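Local coordinates for protein phosphosugar isomerase (PDB 5UQI) that probably interconverts arabinose-5-phosphate and ribulose-5-phosphate as a sugar isomerase of the GutQ/KpsF type, and binds arabinose-5-phosphate, at residues K114-H127 / A132-K144. Residues are numbered along the deposited sequence; the frame is centred on the assembly and turned at random.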
loop_
_atom_site.group_PDB
_atom_site.type_symbol
_atom_site.label_atom_id
_atom_site.label_comp_id
_atom_site.label_asym_id
_atom_site.label_seq_id
_atom_site.Cartn_x
_atom_site.Cartn_y
_atom_site.Cartn_z
ATOM N N LYS A 114 -16.635 7.731 -5.243
ATOM C CA LYS A 114 -16.804 9.064 -5.850
ATOM C C LYS A 114 -18.046 9.809 -5.305
ATOM O O LYS A 114 -17.936 10.990 -4.919
ATOM C CB LYS A 114 -16.893 8.909 -7.387
ATOM C CG LYS A 114 -15.586 8.559 -8.033
ATOM C CD LYS A 114 -14.614 9.702 -7.851
ATOM C CE LYS A 114 -13.353 9.354 -8.588
ATOM N NZ LYS A 114 -12.412 10.490 -8.566
ATOM N N LYS A 115 -19.174 9.105 -5.171
ATOM C CA LYS A 115 -20.359 9.670 -4.513
ATOM C C LYS A 115 -20.150 10.049 -3.077
ATOM O O LYS A 115 -20.674 11.041 -2.603
ATOM C CB LYS A 115 -21.610 8.808 -4.667
ATOM C CG LYS A 115 -22.009 8.498 -6.113
ATOM C CD LYS A 115 -23.359 7.790 -6.084
ATOM C CE LYS A 115 -23.583 6.920 -7.311
ATOM N NZ LYS A 115 -23.878 7.766 -8.500
ATOM N N MET A 116 -19.337 9.271 -2.354
ATOM C CA MET A 116 -19.117 9.504 -0.946
ATOM C C MET A 116 -18.203 10.686 -0.728
ATOM O O MET A 116 -18.296 11.362 0.302
ATOM C CB MET A 116 -18.495 8.218 -0.341
ATOM C CG MET A 116 -19.558 7.136 -0.275
ATOM S SD MET A 116 -18.824 5.489 -0.013
ATOM C CE MET A 116 -18.129 5.678 1.657
ATOM N N GLY A 117 -17.330 10.945 -1.706
ATOM C CA GLY A 117 -16.521 12.183 -1.713
ATOM C C GLY A 117 -15.171 12.122 -1.062
ATOM O O GLY A 117 -14.424 13.082 -1.077
ATOM N N ASN A 118 -14.826 10.992 -0.456
ATOM C CA ASN A 118 -13.508 10.950 0.141
ATOM C C ASN A 118 -12.316 11.165 -0.793
ATOM O O ASN A 118 -12.357 10.757 -1.970
ATOM C CB ASN A 118 -13.348 9.577 0.800
ATOM C CG ASN A 118 -14.451 9.282 1.792
ATOM O OD1 ASN A 118 -15.563 8.843 1.418
ATOM N ND2 ASN A 118 -14.143 9.489 3.043
ATOM N N TYR A 119 -11.219 11.678 -0.248
ATOM C CA TYR A 119 -9.985 11.804 -0.995
ATOM C C TYR A 119 -9.388 10.415 -1.210
ATOM O O TYR A 119 -9.310 9.632 -0.232
ATOM C CB TYR A 119 -9.025 12.659 -0.167
ATOM C CG TYR A 119 -7.865 13.147 -0.976
ATOM C CD1 TYR A 119 -6.747 12.390 -1.185
ATOM C CD2 TYR A 119 -7.914 14.398 -1.610
ATOM C CE1 TYR A 119 -5.678 12.810 -1.963
ATOM C CE2 TYR A 119 -6.854 14.809 -2.384
ATOM C CZ TYR A 119 -5.731 14.048 -2.552
ATOM O OH TYR A 119 -4.645 14.471 -3.326
ATOM N N LEU A 120 -9.113 10.091 -2.464
ATOM C CA LEU A 120 -8.670 8.738 -2.869
ATOM C C LEU A 120 -7.236 8.785 -3.311
ATOM O O LEU A 120 -6.854 9.545 -4.174
ATOM C CB LEU A 120 -9.543 8.154 -3.998
ATOM C CG LEU A 120 -11.056 8.200 -3.757
ATOM C CD1 LEU A 120 -11.697 7.614 -5.040
ATOM C CD2 LEU A 120 -11.471 7.460 -2.454
ATOM N N ILE A 121 -6.413 7.857 -2.774
ATOM C CA ILE A 121 -5.025 7.704 -3.149
ATOM C C ILE A 121 -4.881 6.303 -3.720
ATOM O O ILE A 121 -5.458 5.373 -3.164
ATOM C CB ILE A 121 -4.146 7.806 -1.857
ATOM C CG1 ILE A 121 -4.271 9.249 -1.313
ATOM C CG2 ILE A 121 -2.685 7.458 -2.147
ATOM C CD1 ILE A 121 -3.690 9.335 0.094
ATOM N N SER A 122 -4.140 6.134 -4.797
ATOM C CA SER A 122 -3.863 4.808 -5.315
ATOM C C SER A 122 -2.381 4.480 -5.221
ATOM O O SER A 122 -1.533 5.346 -5.393
ATOM C CB SER A 122 -4.331 4.586 -6.768
ATOM O OG SER A 122 -3.617 5.553 -7.639
ATOM N N PHE A 123 -2.060 3.209 -4.905
ATOM C CA PHE A 123 -0.713 2.714 -5.075
ATOM C C PHE A 123 -0.766 1.670 -6.162
ATOM O O PHE A 123 -1.363 0.568 -5.961
ATOM C CB PHE A 123 -0.273 1.973 -3.764
ATOM C CG PHE A 123 0.076 2.847 -2.552
ATOM C CD1 PHE A 123 -0.161 4.217 -2.469
ATOM C CD2 PHE A 123 0.577 2.205 -1.378
ATOM C CE1 PHE A 123 0.188 4.949 -1.347
ATOM C CE2 PHE A 123 0.878 2.943 -0.232
ATOM C CZ PHE A 123 0.719 4.308 -0.213
ATOM N N THR A 124 -0.161 1.924 -7.344
ATOM C CA THR A 124 -0.196 1.011 -8.497
ATOM C C THR A 124 1.132 1.114 -9.220
ATOM O O THR A 124 1.890 2.046 -8.925
ATOM C CB THR A 124 -1.343 1.315 -9.512
ATOM O OG1 THR A 124 -0.984 2.445 -10.348
ATOM C CG2 THR A 124 -2.703 1.634 -8.793
ATOM N N ARG A 125 1.319 0.247 -10.194
ATOM C CA ARG A 125 2.555 0.268 -10.942
ATOM C C ARG A 125 2.534 1.333 -12.030
ATOM O O ARG A 125 3.564 1.477 -12.719
ATOM C CB ARG A 125 2.822 -1.121 -11.509
ATOM C CG ARG A 125 2.068 -1.486 -12.738
ATOM C CD ARG A 125 2.365 -2.942 -13.131
ATOM N NE ARG A 125 1.399 -3.310 -14.131
ATOM C CZ ARG A 125 0.908 -4.536 -14.329
ATOM N NH1 ARG A 125 1.279 -5.544 -13.541
ATOM N NH2 ARG A 125 0.007 -4.741 -15.299
ATOM N N SER A 126 1.413 2.008 -12.227
ATOM C CA SER A 126 1.281 2.977 -13.372
ATOM C C SER A 126 0.261 4.056 -13.175
ATOM O O SER A 126 -0.937 3.762 -12.936
ATOM C CB SER A 126 0.869 2.210 -14.624
ATOM O OG SER A 126 0.698 3.113 -15.761
ATOM N N HIS A 127 0.684 5.317 -13.349
ATOM C CA HIS A 127 -0.269 6.420 -13.316
ATOM C C HIS A 127 -1.375 6.319 -14.382
ATOM O O HIS A 127 -2.441 6.916 -14.204
ATOM C CB HIS A 127 0.468 7.782 -13.529
ATOM C CG HIS A 127 1.429 8.196 -12.433
ATOM N ND1 HIS A 127 1.054 8.355 -11.113
ATOM C CD2 HIS A 127 2.713 8.636 -12.514
ATOM C CE1 HIS A 127 2.082 8.790 -10.410
ATOM N NE2 HIS A 127 3.106 9.004 -11.248
ATOM N N ALA A 132 -5.552 4.452 -10.977
ATOM C CA ALA A 132 -4.750 5.642 -10.793
ATOM C C ALA A 132 -5.406 6.884 -11.418
ATOM O O ALA A 132 -5.427 7.920 -10.787
ATOM C CB ALA A 132 -3.375 5.421 -11.337
ATOM N N ILE A 133 -5.972 6.668 -12.607
ATOM C CA ILE A 133 -6.691 7.740 -13.320
ATOM C C ILE A 133 -7.903 8.242 -12.548
ATOM O O ILE A 133 -8.279 9.417 -12.645
ATOM C CB ILE A 133 -7.144 7.225 -14.730
ATOM C CG1 ILE A 133 -5.936 7.115 -15.646
ATOM C CG2 ILE A 133 -8.219 8.116 -15.369
ATOM C CD1 ILE A 133 -5.207 8.411 -15.935
ATOM N N SER A 134 -8.547 7.361 -11.755
ATOM C CA SER A 134 -9.730 7.663 -10.992
ATOM C C SER A 134 -9.478 8.173 -9.617
ATOM O O SER A 134 -10.387 8.619 -8.960
ATOM C CB SER A 134 -10.547 6.392 -10.866
ATOM O OG SER A 134 -11.050 6.054 -12.143
ATOM N N CYS A 135 -8.222 8.193 -9.178
ATOM C CA CYS A 135 -7.957 8.688 -7.857
ATOM C C CYS A 135 -7.497 10.143 -7.810
ATOM O O CYS A 135 -7.097 10.737 -8.834
ATOM C CB CYS A 135 -6.911 7.793 -7.139
ATOM S SG CYS A 135 -7.651 6.172 -6.668
ATOM N N ASP A 136 -7.626 10.767 -6.651
ATOM C CA ASP A 136 -7.147 12.137 -6.498
ATOM C C ASP A 136 -5.633 12.250 -6.498
ATOM O O ASP A 136 -5.073 13.254 -6.970
ATOM C CB ASP A 136 -7.692 12.757 -5.246
ATOM C CG ASP A 136 -9.188 12.752 -5.241
ATOM O OD1 ASP A 136 -9.787 13.606 -5.987
ATOM O OD2 ASP A 136 -9.855 11.944 -4.614
ATOM N N LEU A 137 -4.948 11.271 -5.884
ATOM C CA LEU A 137 -3.501 11.216 -5.882
ATOM C C LEU A 137 -3.114 9.806 -6.295
ATOM O O LEU A 137 -3.399 8.812 -5.577
ATOM C CB LEU A 137 -2.917 11.621 -4.517
ATOM C CG LEU A 137 -1.389 11.493 -4.468
ATOM C CD1 LEU A 137 -0.690 12.494 -5.390
ATOM C CD2 LEU A 137 -0.950 11.698 -3.039
ATOM N N SER A 138 -2.458 9.719 -7.443
ATOM C CA SER A 138 -1.807 8.475 -7.897
ATOM C C SER A 138 -0.357 8.443 -7.475
ATOM O O SER A 138 0.464 9.357 -7.841
ATOM C CB SER A 138 -1.907 8.330 -9.445
ATOM O OG SER A 138 -1.027 7.302 -9.902
ATOM N N VAL A 139 -0.002 7.371 -6.738
ATOM C CA VAL A 139 1.360 7.151 -6.366
ATOM C C VAL A 139 1.830 5.975 -7.198
ATOM O O VAL A 139 1.260 4.845 -7.126
ATOM C CB VAL A 139 1.455 6.800 -4.867
ATOM C CG1 VAL A 139 2.885 6.482 -4.502
ATOM C CG2 VAL A 139 0.919 7.924 -4.020
ATOM N N GLU A 140 2.879 6.165 -7.988
ATOM C CA GLU A 140 3.333 5.132 -8.912
ATOM C C GLU A 140 4.497 4.417 -8.217
ATOM O O GLU A 140 5.467 5.051 -7.741
ATOM C CB GLU A 140 3.725 5.735 -10.279
ATOM C CG GLU A 140 4.156 4.723 -11.319
ATOM C CD GLU A 140 4.438 5.405 -12.668
ATOM O OE1 GLU A 140 5.572 5.900 -12.767
ATOM O OE2 GLU A 140 3.569 5.516 -13.583
ATOM N N ILE A 141 4.345 3.106 -8.039
ATOM C CA ILE A 141 5.383 2.289 -7.410
ATOM C C ILE A 141 5.777 1.290 -8.493
ATOM O O ILE A 141 5.162 0.228 -8.609
ATOM C CB ILE A 141 4.848 1.562 -6.168
ATOM C CG1 ILE A 141 4.280 2.611 -5.171
ATOM C CG2 ILE A 141 5.991 0.701 -5.571
ATOM C CD1 ILE A 141 3.667 2.060 -3.902
ATOM N N PRO A 142 6.814 1.634 -9.283
ATOM C CA PRO A 142 7.155 0.835 -10.452
ATOM C C PRO A 142 7.736 -0.536 -10.033
ATOM O O PRO A 142 8.575 -0.623 -9.114
ATOM C CB PRO A 142 8.197 1.711 -11.173
ATOM C CG PRO A 142 8.870 2.458 -10.068
ATOM C CD PRO A 142 7.854 2.639 -8.969
ATOM N N VAL A 143 7.226 -1.584 -10.664
ATOM C CA VAL A 143 7.721 -2.934 -10.463
ATOM C C VAL A 143 7.837 -3.565 -11.846
ATOM O O VAL A 143 6.829 -3.802 -12.508
ATOM C CB VAL A 143 6.781 -3.777 -9.557
ATOM C CG1 VAL A 143 7.354 -5.192 -9.365
ATOM C CG2 VAL A 143 6.513 -3.078 -8.205
ATOM N N LYS A 144 9.076 -3.813 -12.246
ATOM C CA LYS A 144 9.469 -4.358 -13.560
ATOM C C LYS A 144 8.927 -5.756 -13.867
ATOM O O LYS A 144 8.388 -6.015 -14.961
ATOM C CB LYS A 144 11.023 -4.368 -13.668
ATOM C CG LYS A 144 11.821 -4.399 -12.329
ATOM C CD LYS A 144 11.999 -5.791 -11.655
ATOM C CE LYS A 144 13.113 -5.821 -10.591
ATOM N NZ LYS A 144 13.403 -7.156 -9.953
HETATM O O HOH W 1 -12.231 11.063 -5.795
HETATM O O HOH W 2 -1.134 4.840 -8.760
#
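Strands 120-124 and 137-140 pair in parallel, I121 beside L137 and F123 beside V139, at one edge of the central sheet. The backbone ladder runs from L137 N to L120 O through to I141 N on T124 O (2.8 Å, 174°). At its start, D136 OD2 accepts from L120 N at 2.9 Å through its anti lone pair. D136 CB lies over one face of the Y119 ring, 3.7 Å from the centroid. Water 1 joins the same OD2 to K114 NZ, which also donates to S134 O (2.8 Å). This is a right-handed beta-alpha-beta crossover of the SIS domain, with helix 130-134 as the connection. Within this chain, strand 137-140 is the outermost on this side; strand 93-97 flanks 120-124 on the other. I121, F123 and V139 share the sheet face covered partly by helix 32-41. On the opposite face, S122, T124 and S138 hold water 2 through their hydroxyls, and the water donates to V139 O. Beyond strand 120-124, H127 folds back across E140. H127 ND1 and S138 OG share a short hydrogen bond of 2.6 Å, which, with E140 CB over one imidazole face, 3.5 Å from the centroid, limits the ring's rotation. With CG anti to the backbone N (chi1 -178°), the E140 chain extends past the ring, and OE2 accepts from H127 N at 2.9 Å.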